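Local coordinates for coenzyme PQQ synthesis protein B (Methylobacterium extorquens, PDB 4Z7R), which takes part in pyrroloquinoline quinone biosynthesis, has a zinc-binding metallo-beta-lactamase fold, and may help carry PQQ or its precursor to the periplasm, at residues S8-V14 with V264-N268; P46-L52 with P145-V151; A110-I114 with E176-G180; T38-I42 with L53-D59; F215-E221 with M238-N244. All coordinates share one frame. Residues are numbered along the deposited sequence.

Contact 1: S8-V14 with V264-N268. With ZN (zinc ion), chain D; ZN (zinc ion), chain C.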
# COMPACT_ATOMS: atom_id res chain seq x y z
N SER A 8 -12.18 0.60 5.41
CA SER A 8 -13.48 1.26 5.45
C SER A 8 -13.38 2.72 5.04
O SER A 8 -14.38 3.44 5.00
CB SER A 8 -14.08 1.16 6.85
OG SER A 8 -13.15 1.59 7.84
N ALA A 9 -12.17 3.17 4.72
CA ALA A 9 -11.96 4.55 4.33
C ALA A 9 -11.96 4.74 2.82
O ALA A 9 -11.77 3.79 2.06
CB ALA A 9 -10.65 5.08 4.92
N ALA A 10 -12.18 5.98 2.39
CA ALA A 10 -12.02 6.37 1.00
C ALA A 10 -10.53 6.48 0.66
O ALA A 10 -9.68 6.22 1.51
CB ALA A 10 -12.72 7.68 0.73
N GLY A 11 -10.24 6.81 -0.59
CA GLY A 11 -8.88 7.08 -1.01
C GLY A 11 -8.17 7.97 -0.01
O GLY A 11 -8.73 8.95 0.46
N GLY A 12 -6.94 7.61 0.34
CA GLY A 12 -6.15 8.37 1.29
C GLY A 12 -6.14 7.74 2.67
O GLY A 12 -5.19 7.91 3.44
N GLY A 13 -7.20 7.00 2.98
CA GLY A 13 -7.35 6.40 4.29
C GLY A 13 -7.54 7.42 5.39
O GLY A 13 -7.74 8.61 5.14
N VAL A 14 -7.49 6.95 6.63
CA VAL A 14 -7.57 7.81 7.81
C VAL A 14 -6.47 7.40 8.78
O VAL A 14 -6.47 6.28 9.28
CB VAL A 14 -8.94 7.73 8.51
CG1 VAL A 14 -9.01 8.75 9.63
CG2 VAL A 14 -10.08 7.96 7.52
N VAL A 264 -19.42 2.43 3.86
CA VAL A 264 -17.99 2.21 3.68
C VAL A 264 -17.43 3.32 2.80
O VAL A 264 -18.16 4.22 2.39
CB VAL A 264 -17.69 0.83 3.06
CG1 VAL A 264 -18.21 -0.28 3.96
CG2 VAL A 264 -18.32 0.72 1.67
N HIS A 265 -16.13 3.25 2.50
CA HIS A 265 -15.47 4.22 1.64
C HIS A 265 -15.65 5.64 2.16
O HIS A 265 -15.97 6.55 1.40
CB HIS A 265 -16.00 4.11 0.20
CG HIS A 265 -15.14 4.78 -0.82
ND1 HIS A 265 -15.25 6.13 -1.11
CD2 HIS A 265 -14.18 4.30 -1.63
CE1 HIS A 265 -14.38 6.44 -2.05
NE2 HIS A 265 -13.71 5.35 -2.39
N ILE A 266 -15.46 5.81 3.46
CA ILE A 266 -15.66 7.10 4.12
C ILE A 266 -14.39 7.97 4.07
O ILE A 266 -13.33 7.54 4.52
CB ILE A 266 -16.10 6.91 5.57
CG1 ILE A 266 -17.34 6.01 5.62
CG2 ILE A 266 -16.38 8.24 6.23
CD1 ILE A 266 -17.57 5.34 6.95
N ASN A 267 -14.51 9.18 3.54
CA ASN A 267 -13.33 10.05 3.41
C ASN A 267 -12.89 10.59 4.76
O ASN A 267 -13.70 10.72 5.68
CB ASN A 267 -13.60 11.21 2.46
CG ASN A 267 -12.32 11.83 1.93
OD1 ASN A 267 -11.44 11.13 1.43
ND2 ASN A 267 -12.19 13.15 2.06
N ASN A 268 -11.61 10.91 4.88
CA ASN A 268 -11.05 11.40 6.13
C ASN A 268 -11.72 12.68 6.62
O ASN A 268 -11.61 13.03 7.78
CB ASN A 268 -9.54 11.63 5.98
CG ASN A 268 -9.21 12.78 5.05
OD1 ASN A 268 -9.18 13.94 5.47
ND2 ASN A 268 -8.97 12.47 3.78
ZN ZN D . -12.07 5.45 -3.70
ZN ZN C . -7.95 14.80 6.92
O HOH W 1 -9.45 9.55 3.23
O HOH W 2 -11.46 7.60 -3.29
O HOH W 3 -12.80 4.43 -5.29

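Contact 2: P46-L52 with P145-V151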
# COMPACT_ATOMS: atom_id res chain seq x y z
N PRO A 46 -18.05 -17.90 1.17
CA PRO A 46 -19.23 -18.74 1.42
C PRO A 46 -18.99 -19.75 2.54
O PRO A 46 -19.96 -20.28 3.09
CB PRO A 46 -19.44 -19.44 0.08
CG PRO A 46 -18.07 -19.58 -0.48
CD PRO A 46 -17.31 -18.33 -0.03
N ASP A 47 -17.73 -20.02 2.87
CA ASP A 47 -17.41 -21.12 3.77
C ASP A 47 -16.43 -20.73 4.88
O ASP A 47 -16.19 -21.51 5.80
CB ASP A 47 -16.83 -22.30 2.97
CG ASP A 47 -15.64 -21.91 2.11
OD1 ASP A 47 -14.94 -20.93 2.43
OD2 ASP A 47 -15.41 -22.59 1.09
N GLY A 48 -15.87 -19.53 4.80
CA GLY A 48 -14.94 -19.06 5.80
C GLY A 48 -13.49 -19.46 5.59
O GLY A 48 -12.63 -19.15 6.41
N GLU A 49 -13.20 -20.16 4.49
CA GLU A 49 -11.84 -20.60 4.20
C GLU A 49 -11.36 -20.11 2.83
O GLU A 49 -10.19 -19.78 2.65
CB GLU A 49 -11.74 -22.12 4.28
CG GLU A 49 -12.05 -22.68 5.67
CD GLU A 49 -11.79 -24.17 5.77
OE1 GLU A 49 -12.01 -24.74 6.86
OE2 GLU A 49 -11.36 -24.78 4.76
N ARG A 50 -12.28 -20.07 1.88
CA ARG A 50 -11.97 -19.63 0.52
C ARG A 50 -12.61 -18.26 0.29
O ARG A 50 -13.82 -18.11 0.40
CB ARG A 50 -12.48 -20.65 -0.50
CG ARG A 50 -11.78 -21.99 -0.41
CD ARG A 50 -12.46 -23.03 -1.28
NE ARG A 50 -13.81 -23.33 -0.80
CZ ARG A 50 -14.62 -24.22 -1.35
NH1 ARG A 50 -14.23 -24.92 -2.41
NH2 ARG A 50 -15.83 -24.43 -0.84
N TRP A 51 -11.78 -17.27 -0.04
CA TRP A 51 -12.24 -15.89 -0.04
C TRP A 51 -12.14 -15.19 -1.39
O TRP A 51 -11.22 -15.43 -2.17
CB TRP A 51 -11.47 -15.08 1.00
CG TRP A 51 -11.69 -15.55 2.40
CD1 TRP A 51 -11.09 -16.61 3.01
CD2 TRP A 51 -12.57 -14.97 3.37
NE1 TRP A 51 -11.55 -16.73 4.30
CE2 TRP A 51 -12.46 -15.73 4.55
CE3 TRP A 51 -13.45 -13.88 3.35
CZ2 TRP A 51 -13.19 -15.44 5.70
CZ3 TRP A 51 -14.18 -13.59 4.49
CH2 TRP A 51 -14.04 -14.37 5.65
N LEU A 52 -13.10 -14.31 -1.64
CA LEU A 52 -13.05 -13.38 -2.75
C LEU A 52 -12.68 -12.00 -2.21
O LEU A 52 -13.34 -11.49 -1.30
CB LEU A 52 -14.39 -13.31 -3.48
CG LEU A 52 -14.55 -12.13 -4.45
CD1 LEU A 52 -13.70 -12.33 -5.70
CD2 LEU A 52 -16.01 -11.92 -4.82
N PRO A 145 -16.95 -17.03 -8.51
CA PRO A 145 -15.49 -17.01 -8.36
C PRO A 145 -15.00 -17.93 -7.24
O PRO A 145 -13.83 -18.32 -7.22
CB PRO A 145 -15.18 -15.55 -8.04
CG PRO A 145 -16.43 -15.04 -7.38
CD PRO A 145 -17.57 -15.78 -8.02
N VAL A 146 -15.90 -18.25 -6.32
CA VAL A 146 -15.64 -19.21 -5.26
C VAL A 146 -16.85 -20.13 -5.20
O VAL A 146 -17.98 -19.65 -5.29
CB VAL A 146 -15.41 -18.52 -3.89
CG1 VAL A 146 -15.20 -19.56 -2.79
CG2 VAL A 146 -14.23 -17.57 -3.95
N PRO A 147 -16.64 -21.45 -5.07
CA PRO A 147 -17.79 -22.36 -5.08
C PRO A 147 -18.81 -22.02 -3.99
O PRO A 147 -18.47 -21.96 -2.81
CB PRO A 147 -17.15 -23.73 -4.83
CG PRO A 147 -15.77 -23.59 -5.39
CD PRO A 147 -15.36 -22.18 -5.06
N GLY A 148 -20.05 -21.78 -4.41
CA GLY A 148 -21.12 -21.44 -3.50
C GLY A 148 -21.35 -19.94 -3.40
O GLY A 148 -22.33 -19.49 -2.80
N LEU A 149 -20.46 -19.17 -4.00
CA LEU A 149 -20.57 -17.71 -3.95
C LEU A 149 -20.86 -17.14 -5.32
O LEU A 149 -20.00 -17.14 -6.20
CB LEU A 149 -19.29 -17.09 -3.38
CG LEU A 149 -19.35 -15.59 -3.08
CD1 LEU A 149 -20.13 -15.35 -1.79
CD2 LEU A 149 -17.95 -15.00 -2.98
N SER A 150 -22.08 -16.63 -5.50
CA SER A 150 -22.48 -16.04 -6.77
C SER A 150 -22.34 -14.53 -6.73
O SER A 150 -22.74 -13.88 -5.75
CB SER A 150 -23.91 -16.44 -7.13
OG SER A 150 -24.80 -16.10 -6.08
N VAL A 151 -21.77 -13.96 -7.79
CA VAL A 151 -21.55 -12.52 -7.88
C VAL A 151 -22.12 -11.97 -9.18
O VAL A 151 -21.91 -12.55 -10.25
CB VAL A 151 -20.04 -12.18 -7.79
CG1 VAL A 151 -19.83 -10.68 -7.80
CG2 VAL A 151 -19.41 -12.81 -6.55

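Contact 3: A110-I114 with E176-G180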
# COMPACT_ATOMS: atom_id res chain seq x y z
N ALA A 110 -12.89 -8.28 -13.60
CA ALA A 110 -13.36 -6.91 -13.78
C ALA A 110 -14.14 -6.79 -15.08
O ALA A 110 -14.14 -7.71 -15.89
CB ALA A 110 -12.19 -5.93 -13.76
N THR A 111 -14.82 -5.67 -15.27
CA THR A 111 -15.47 -5.40 -16.55
C THR A 111 -14.38 -5.26 -17.62
O THR A 111 -13.22 -5.00 -17.28
CB THR A 111 -16.33 -4.13 -16.50
OG1 THR A 111 -15.50 -2.99 -16.23
CG2 THR A 111 -17.39 -4.26 -15.42
N PRO A 112 -14.74 -5.44 -18.91
CA PRO A 112 -13.73 -5.32 -19.96
C PRO A 112 -12.99 -3.98 -19.94
O PRO A 112 -11.78 -3.94 -20.14
CB PRO A 112 -14.54 -5.48 -21.25
CG PRO A 112 -15.69 -6.34 -20.84
CD PRO A 112 -16.04 -5.89 -19.45
N GLY A 113 -13.72 -2.89 -19.70
CA GLY A 113 -13.12 -1.57 -19.66
C GLY A 113 -12.09 -1.40 -18.56
O GLY A 113 -11.02 -0.84 -18.78
N ILE A 114 -12.42 -1.88 -17.36
CA ILE A 114 -11.53 -1.73 -16.22
C ILE A 114 -10.29 -2.62 -16.33
O ILE A 114 -9.17 -2.15 -16.11
CB ILE A 114 -12.27 -2.02 -14.90
CG1 ILE A 114 -13.25 -0.89 -14.60
CG2 ILE A 114 -11.29 -2.14 -13.74
CD1 ILE A 114 -12.59 0.48 -14.56
N GLU A 176 -19.31 0.67 -17.99
CA GLU A 176 -18.50 -0.41 -17.42
C GLU A 176 -17.47 0.13 -16.43
O GLU A 176 -16.80 -0.64 -15.74
CB GLU A 176 -17.78 -1.19 -18.52
CG GLU A 176 -18.67 -2.05 -19.40
CD GLU A 176 -17.86 -2.84 -20.41
OE1 GLU A 176 -16.65 -2.59 -20.53
OE2 GLU A 176 -18.44 -3.72 -21.09
N THR A 177 -17.34 1.45 -16.37
CA THR A 177 -16.30 2.09 -15.58
C THR A 177 -16.54 1.98 -14.08
O THR A 177 -15.60 1.84 -13.30
CB THR A 177 -16.16 3.58 -15.98
OG1 THR A 177 -15.82 3.68 -17.37
CG2 THR A 177 -15.09 4.28 -15.16
N THR A 178 -17.81 2.02 -13.67
CA THR A 178 -18.14 1.88 -12.26
C THR A 178 -19.30 0.91 -12.07
O THR A 178 -20.35 1.06 -12.68
CB THR A 178 -18.52 3.24 -11.62
OG1 THR A 178 -17.57 4.24 -12.00
CG2 THR A 178 -18.55 3.12 -10.10
N VAL A 179 -19.08 -0.11 -11.24
CA VAL A 179 -20.10 -1.11 -10.99
C VAL A 179 -20.41 -1.30 -9.51
O VAL A 179 -19.57 -1.03 -8.64
CB VAL A 179 -19.72 -2.49 -11.58
CG1 VAL A 179 -19.44 -2.37 -13.07
CG2 VAL A 179 -18.52 -3.08 -10.84
N GLY A 180 -21.62 -1.75 -9.23
CA GLY A 180 -21.98 -2.21 -7.90
C GLY A 180 -22.03 -3.72 -8.02
O GLY A 180 -22.03 -4.26 -9.13

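Contact 4: T38-I42 with L53-D59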
# COMPACT_ATOMS: atom_id res chain seq x y z
N THR A 38 -7.78 1.89 6.93
CA THR A 38 -7.15 1.64 5.64
C THR A 38 -8.18 1.80 4.52
O THR A 38 -9.38 1.94 4.79
CB THR A 38 -6.50 0.25 5.60
OG1 THR A 38 -7.47 -0.75 5.93
CG2 THR A 38 -5.35 0.17 6.60
N GLN A 39 -7.72 1.77 3.28
CA GLN A 39 -8.54 2.13 2.13
C GLN A 39 -9.44 1.02 1.60
O GLN A 39 -9.11 -0.17 1.71
CB GLN A 39 -7.66 2.67 1.00
CG GLN A 39 -7.09 4.05 1.32
CD GLN A 39 -5.88 4.41 0.49
OE1 GLN A 39 -5.99 5.07 -0.54
NE2 GLN A 39 -4.70 3.97 0.93
N SER A 40 -10.56 1.44 1.02
CA SER A 40 -11.70 0.60 0.64
C SER A 40 -11.38 -0.77 0.06
O SER A 40 -10.86 -0.89 -1.05
CB SER A 40 -12.56 1.37 -0.37
OG SER A 40 -13.72 0.64 -0.74
N SER A 41 -11.74 -1.80 0.82
CA SER A 41 -11.64 -3.19 0.38
C SER A 41 -12.41 -4.09 1.35
O SER A 41 -12.40 -3.85 2.56
CB SER A 41 -10.19 -3.65 0.30
OG SER A 41 -10.11 -5.02 -0.05
N ILE A 42 -13.07 -5.11 0.82
CA ILE A 42 -13.72 -6.11 1.67
C ILE A 42 -13.42 -7.51 1.14
O ILE A 42 -13.03 -7.68 -0.01
CB ILE A 42 -15.26 -5.93 1.75
CG1 ILE A 42 -15.94 -6.39 0.46
CG2 ILE A 42 -15.63 -4.48 2.11
CD1 ILE A 42 -17.46 -6.49 0.56
N LEU A 53 -11.64 -11.41 -2.78
CA LEU A 53 -11.27 -10.05 -2.43
C LEU A 53 -11.96 -9.05 -3.34
O LEU A 53 -11.84 -9.13 -4.56
CB LEU A 53 -9.75 -9.87 -2.52
CG LEU A 53 -9.18 -8.59 -1.90
CD1 LEU A 53 -9.16 -8.70 -0.39
CD2 LEU A 53 -7.78 -8.33 -2.44
N LEU A 54 -12.69 -8.11 -2.75
CA LEU A 54 -13.31 -7.05 -3.54
C LEU A 54 -12.48 -5.78 -3.43
O LEU A 54 -12.42 -5.16 -2.37
CB LEU A 54 -14.75 -6.82 -3.09
CG LEU A 54 -15.70 -7.93 -3.58
CD1 LEU A 54 -15.94 -8.97 -2.51
CD2 LEU A 54 -17.01 -7.36 -4.10
N ASN A 55 -11.82 -5.45 -4.54
CA ASN A 55 -10.87 -4.34 -4.65
C ASN A 55 -9.57 -4.63 -3.90
O ASN A 55 -9.55 -5.37 -2.92
CB ASN A 55 -11.52 -3.02 -4.21
CG ASN A 55 -12.65 -2.58 -5.12
OD1 ASN A 55 -12.53 -2.63 -6.35
ND2 ASN A 55 -13.76 -2.16 -4.53
N ALA A 56 -8.49 -4.02 -4.38
CA ALA A 56 -7.16 -4.27 -3.84
C ALA A 56 -6.48 -2.94 -3.53
O ALA A 56 -5.94 -2.28 -4.42
CB ALA A 56 -6.31 -5.10 -4.78
N SER A 57 -6.54 -2.54 -2.26
CA SER A 57 -6.13 -1.20 -1.84
C SER A 57 -4.62 -1.08 -1.62
O SER A 57 -3.94 -2.09 -1.46
CB SER A 57 -6.89 -0.81 -0.57
OG SER A 57 -6.10 -1.03 0.58
N PRO A 58 -4.09 0.16 -1.60
CA PRO A 58 -2.67 0.36 -1.31
C PRO A 58 -2.25 -0.19 0.06
O PRO A 58 -1.06 -0.40 0.29
CB PRO A 58 -2.52 1.89 -1.35
CG PRO A 58 -3.62 2.35 -2.24
CD PRO A 58 -4.77 1.43 -1.94
N ASP A 59 -3.22 -0.41 0.94
CA ASP A 59 -2.94 -0.90 2.29
C ASP A 59 -3.07 -2.42 2.41
O ASP A 59 -3.09 -2.95 3.52
CB ASP A 59 -3.91 -0.26 3.29
CG ASP A 59 -3.83 1.26 3.29
OD1 ASP A 59 -2.80 1.81 3.71
OD2 ASP A 59 -4.83 1.90 2.87

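Contact 5: F215-E221 with M238-N244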
# COMPACT_ATOMS: atom_id res chain seq x y z
N PHE A 215 -22.38 0.62 1.36
CA PHE A 215 -22.60 1.70 0.40
C PHE A 215 -21.68 2.91 0.59
O PHE A 215 -21.27 3.23 1.71
CB PHE A 215 -24.06 2.15 0.47
CG PHE A 215 -24.46 3.09 -0.63
CD1 PHE A 215 -24.80 2.60 -1.88
CD2 PHE A 215 -24.51 4.46 -0.41
CE1 PHE A 215 -25.17 3.47 -2.90
CE2 PHE A 215 -24.89 5.33 -1.42
CZ PHE A 215 -25.22 4.83 -2.67
N ASP A 216 -21.36 3.55 -0.53
CA ASP A 216 -20.62 4.81 -0.61
C ASP A 216 -21.01 5.76 0.53
O ASP A 216 -22.13 6.26 0.58
CB ASP A 216 -20.89 5.46 -1.97
CG ASP A 216 -19.98 6.64 -2.27
OD1 ASP A 216 -19.50 7.33 -1.34
OD2 ASP A 216 -19.74 6.89 -3.48
N GLY A 217 -20.06 6.01 1.42
CA GLY A 217 -20.24 6.96 2.51
C GLY A 217 -19.16 8.02 2.51
O GLY A 217 -18.78 8.52 3.57
N THR A 218 -18.66 8.36 1.33
CA THR A 218 -17.52 9.26 1.19
C THR A 218 -17.72 10.61 1.88
O THR A 218 -16.86 11.06 2.63
CB THR A 218 -17.19 9.50 -0.29
OG1 THR A 218 -17.04 8.24 -0.96
CG2 THR A 218 -15.90 10.30 -0.43
N VAL A 219 -18.86 11.25 1.61
CA VAL A 219 -19.12 12.57 2.19
C VAL A 219 -20.50 12.65 2.85
O VAL A 219 -21.48 12.10 2.36
CB VAL A 219 -19.00 13.69 1.13
CG1 VAL A 219 -17.59 13.74 0.56
CG2 VAL A 219 -20.04 13.52 0.02
N LEU A 220 -20.55 13.35 3.98
CA LEU A 220 -21.81 13.61 4.67
C LEU A 220 -22.59 14.69 3.93
O LEU A 220 -23.75 14.50 3.58
CB LEU A 220 -21.55 14.06 6.10
CG LEU A 220 -22.82 14.36 6.91
CD1 LEU A 220 -23.56 13.06 7.25
CD2 LEU A 220 -22.49 15.15 8.16
N GLU A 221 -21.94 15.83 3.73
CA GLU A 221 -22.48 16.92 2.93
C GLU A 221 -21.65 17.08 1.66
O GLU A 221 -20.48 16.69 1.62
CB GLU A 221 -22.50 18.23 3.72
CG GLU A 221 -23.18 18.14 5.08
CD GLU A 221 -24.69 18.11 4.98
OE1 GLU A 221 -25.23 18.31 3.87
OE2 GLU A 221 -25.36 17.90 6.02
N MET A 238 -16.43 14.68 -7.14
CA MET A 238 -15.64 13.47 -6.95
C MET A 238 -16.44 12.21 -7.27
O MET A 238 -15.92 11.10 -7.19
CB MET A 238 -15.09 13.42 -5.52
CG MET A 238 -14.08 14.51 -5.22
SD MET A 238 -13.45 14.49 -3.52
CE MET A 238 -14.95 14.84 -2.61
N GLY A 239 -17.71 12.40 -7.64
CA GLY A 239 -18.57 11.30 -8.04
C GLY A 239 -19.20 10.54 -6.89
O GLY A 239 -19.34 9.32 -6.95
N HIS A 240 -19.59 11.27 -5.85
CA HIS A 240 -20.16 10.64 -4.66
C HIS A 240 -21.43 11.34 -4.20
O HIS A 240 -21.41 12.53 -3.88
CB HIS A 240 -19.14 10.63 -3.52
CG HIS A 240 -17.86 9.93 -3.87
ND1 HIS A 240 -17.79 8.57 -4.08
CD2 HIS A 240 -16.60 10.41 -4.04
CE1 HIS A 240 -16.54 8.24 -4.37
NE2 HIS A 240 -15.80 9.33 -4.35
N ILE A 241 -22.54 10.61 -4.17
CA ILE A 241 -23.76 11.15 -3.59
C ILE A 241 -23.55 11.31 -2.08
O ILE A 241 -23.05 10.40 -1.42
CB ILE A 241 -24.99 10.26 -3.88
CG1 ILE A 241 -26.26 10.88 -3.30
CG2 ILE A 241 -24.79 8.84 -3.35
CD1 ILE A 241 -27.52 10.07 -3.56
N GLN A 242 -23.88 12.48 -1.55
CA GLN A 242 -23.70 12.74 -0.13
C GLN A 242 -24.74 12.01 0.71
O GLN A 242 -25.80 11.63 0.21
CB GLN A 242 -23.76 14.25 0.16
CG GLN A 242 -25.17 14.82 0.23
CD GLN A 242 -25.85 14.88 -1.11
OE1 GLN A 242 -25.20 14.79 -2.15
NE2 GLN A 242 -27.17 15.03 -1.10
N MET A 243 -24.43 11.81 1.99
CA MET A 243 -25.33 11.11 2.91
C MET A 243 -26.61 11.89 3.19
O MET A 243 -27.71 11.33 3.15
CB MET A 243 -24.63 10.82 4.24
CG MET A 243 -23.42 9.91 4.16
SD MET A 243 -22.58 9.81 5.76
CE MET A 243 -21.52 8.39 5.51
N ASN A 244 -26.47 13.17 3.48
CA ASN A 244 -27.57 13.99 3.99
C ASN A 244 -28.44 14.64 2.93
O ASN A 244 -28.10 14.65 1.74
CB ASN A 244 -27.03 15.08 4.92
CG ASN A 244 -26.81 14.59 6.34
OD1 ASN A 244 -27.23 13.48 6.70
ND2 ASN A 244 -26.17 15.41 7.16
O HOH W 4 -23.63 8.53 0.75
O HOH W 5 -20.47 9.97 -0.50

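Contact 1: S8-V14 with V264-N268
This is a buried loop-to-loop contact spanning two zinc sites, where the loop after strand 2-5 meets the loop after strand 260-264. A single bridge joins A9 and I266. I266 N donates to S8 O at 3.0 Å, and A10 N donates to I266 O at 2.9 Å. Beyond the bridge, A10 to G13 form a type II turn, closed by G13 N to A10 O at 3.0 Å. Its third residue, G12, has backbone angles that call for glycine. Water 1 lies 2.9 Å from G11 O and 2.7 Å from G13 O, and accepts from N268 N and N268 ND2, both at 3.0 Å. A10 CB sits over the H265 ring face, 3.7 Å from its centroid, a CH-pi contact. H265 NE2 binds one zinc at 2.1 Å, together with D92, and H265 ND1 is hydrogen-bonded to T218 OG1. Water 2, on the same zinc, accepts from G11 N at 3.1 Å. N268 OD1 binds the other zinc at 2.1 Å, with C19, C21 and C24. The loops continue strands 2-5 and 260-264, one from each sheet, and lead towards helices 22-29 and 278-285.

Contact 2: P46-L52 with P145-V151
Two turns meet here through apolar side chains, with no hydrogen bond between them. V146 is the main bump on the 145-151 side. Its CG1 packs 3.7 Å from P46 CG and 3.7 Å from R50 CB, and its CG2 lies 4.3 Å from L52 CB. V146 therefore fills the hollow bordered by P46, R50 and L52. In return, the P46 ring presses on the turn from V146 to L149. P46 CG is 3.4 Å from P147 O and 4.0 Å from L149 CB. This turn is type II and is closed by L149 N to V146 O at 2.8 Å. G148 passes close to P46, with G148 C 4.0 Å from P46 CB. L52 is the second bump. Its CB meets L149 CD2 at 4.0 Å, and its CD2 reaches P145 CG at 4.1 Å and V151 CG2 at 3.9 Å. The R50 guanidinium lays one face against the P147 ring, with R50 NH1 3.6 Å from P147 CG. A salt bridge from R50 NE to D47 OD2, 2.6 Å, holds the guanidinium. D47 OD1 also takes E49 N and R50 N, each at 2.8 Å, in an Asx turn and Asx motif. The contact joins the two sheets. Central strand 51-54 of one meets strand 149-159 of the other, next to its outermost strand 142-144.

Contact 3: A110-I114 with E176-G180
Two hydrogen bonds tie the start of helix 112-119 to the loop that leads into strand 179-185. The shorter runs from T111 OG1 to E176 O at 2.7 Å. The other runs from G113 N to E176 OE1 at 3.1 Å. E176 thus meets the helix start with both its backbone and its carboxylate. T111 is the N-cap residue. Its OG1 also accepts from I114 N at 3.5 Å, a weak capping bond. One hydroxyl therefore caps the helix and donates its proton to the loop. The E176 carboxylate takes a second amide of the first turn and lies near the proline, with E176 OE1 3.5 Å from P112 CD. Packing surrounds these bonds. T111 CG2 touches V179 CG1 at 3.6 Å. I114 extends along the loop, with I114 CG1 3.7 Å from E176 O and I114 CD1 3.5 Å from T177 O. Farther out, I114 also rests on L86, and V179 on L139. The capped helix start, with P112 its first residue, follows strand 106-110 of one sheet and meets the loop into strand 179-185 of the other, within the layered alpha-beta/beta-alpha architecture of the metallo-beta-lactamase fold.

Contact 4: T38-I42 with L53-D59
One carboxylate oxygen takes two bonds from the same glutamine: D59 OD2 accepts from Q39 N at 2.9 Å and from Q39 NE2 at 2.8 Å. This grips the open end of a beta hairpin. Where the strands begin to pair, I42 and L54 form an antiparallel hydrogen-bonded pair, with L54 N to I42 O at 2.8 Å and I42 N to L54 O at 3.3 Å. Their side chains share a face, I42 CG1 being 3.8 Å from L54 CB. S41 OG lies 2.9 Å from N55 O and 3.3 Å from L54 O. Beyond this pair the loops stay close, with S57 CB 3.2 Å from Q39 O. S57 OG accepts from D59 N at 3.0 Å, an ST turn just before helix 60-66. D59 OD1 forms a salt bridge with R61 of the second subunit, so this end also meets the dimer partner. Strand 41-45 is flanked by strand 2-5 and strand 51-54 by strand 81-85, while Y192 of strand 188-193 covers I42 and L54.

Contact 5: F215-E221 with M238-N244
In this metallo-beta-lactamase fold, the loop leaving strand 212-216 lies against the loop after helix 235-238, beside the zinc that H265 binds. Helix 235-238 ends in a Schellman motif at G239. The side-chain hydrogen bonds start with H240 ND1, which donates to D216 OD2 at 2.6 Å, a His-carboxylate pair. D216 OD1 accepts from T218 N at 3.0 Å in an Asx turn, and from T218 OG1 at 2.7 Å. T218 OG1 also bonds to H265 ND1. Backbone bonds link the farther ends: M243 N to V219 O at 3.0 Å and N244 N to L220 O at 3.0 Å. Two waters bridge the segments. Water 4 donates to D216 O at 2.7 Å and I241 O at 2.9 Å. Water 5 donates to D216 OD1 at 2.9 Å and I241 O at 2.8 Å, and accepts from V219 N at 2.9 Å. There are also apolar contacts. F215 CE2 meets I241 CG2 at 4.0 Å, and L220 CD1 meets M243 SD at 3.7 Å. The ring contact is a CH-pi one: T218 CB sits over the H240 ring, 3.9 Å from its centroid. At the far end, N244 ND2 donates to E221 OE2 at 2.9 Å.

Overall arrangement
Contact 1 pairs segments 250 residues apart, and the other four lie between them in sequence. Contact 4 closes before contact 3 opens, and contact 3 before contact 5; contact 2 crosses contacts 3 and 4. Contact 1 touches contact 4, centres about 10 Å apart, through G12 N to Q39 OE1 at 2.8 Å; both reach the second subunit. It touches contact 5, centres about 11 Å apart, through H265 ND1 to T218 OG1 at 2.8 Å. These three cluster at the zinc bound by D92 and H265. Contacts 2 and 3 have centres about 26 and 21 Å from contact 1. Contact 2 shares strand 51-54 with contact 4 and joins the sheets. Contact 3 ties helix 112-119 to the loop before strand 179-185.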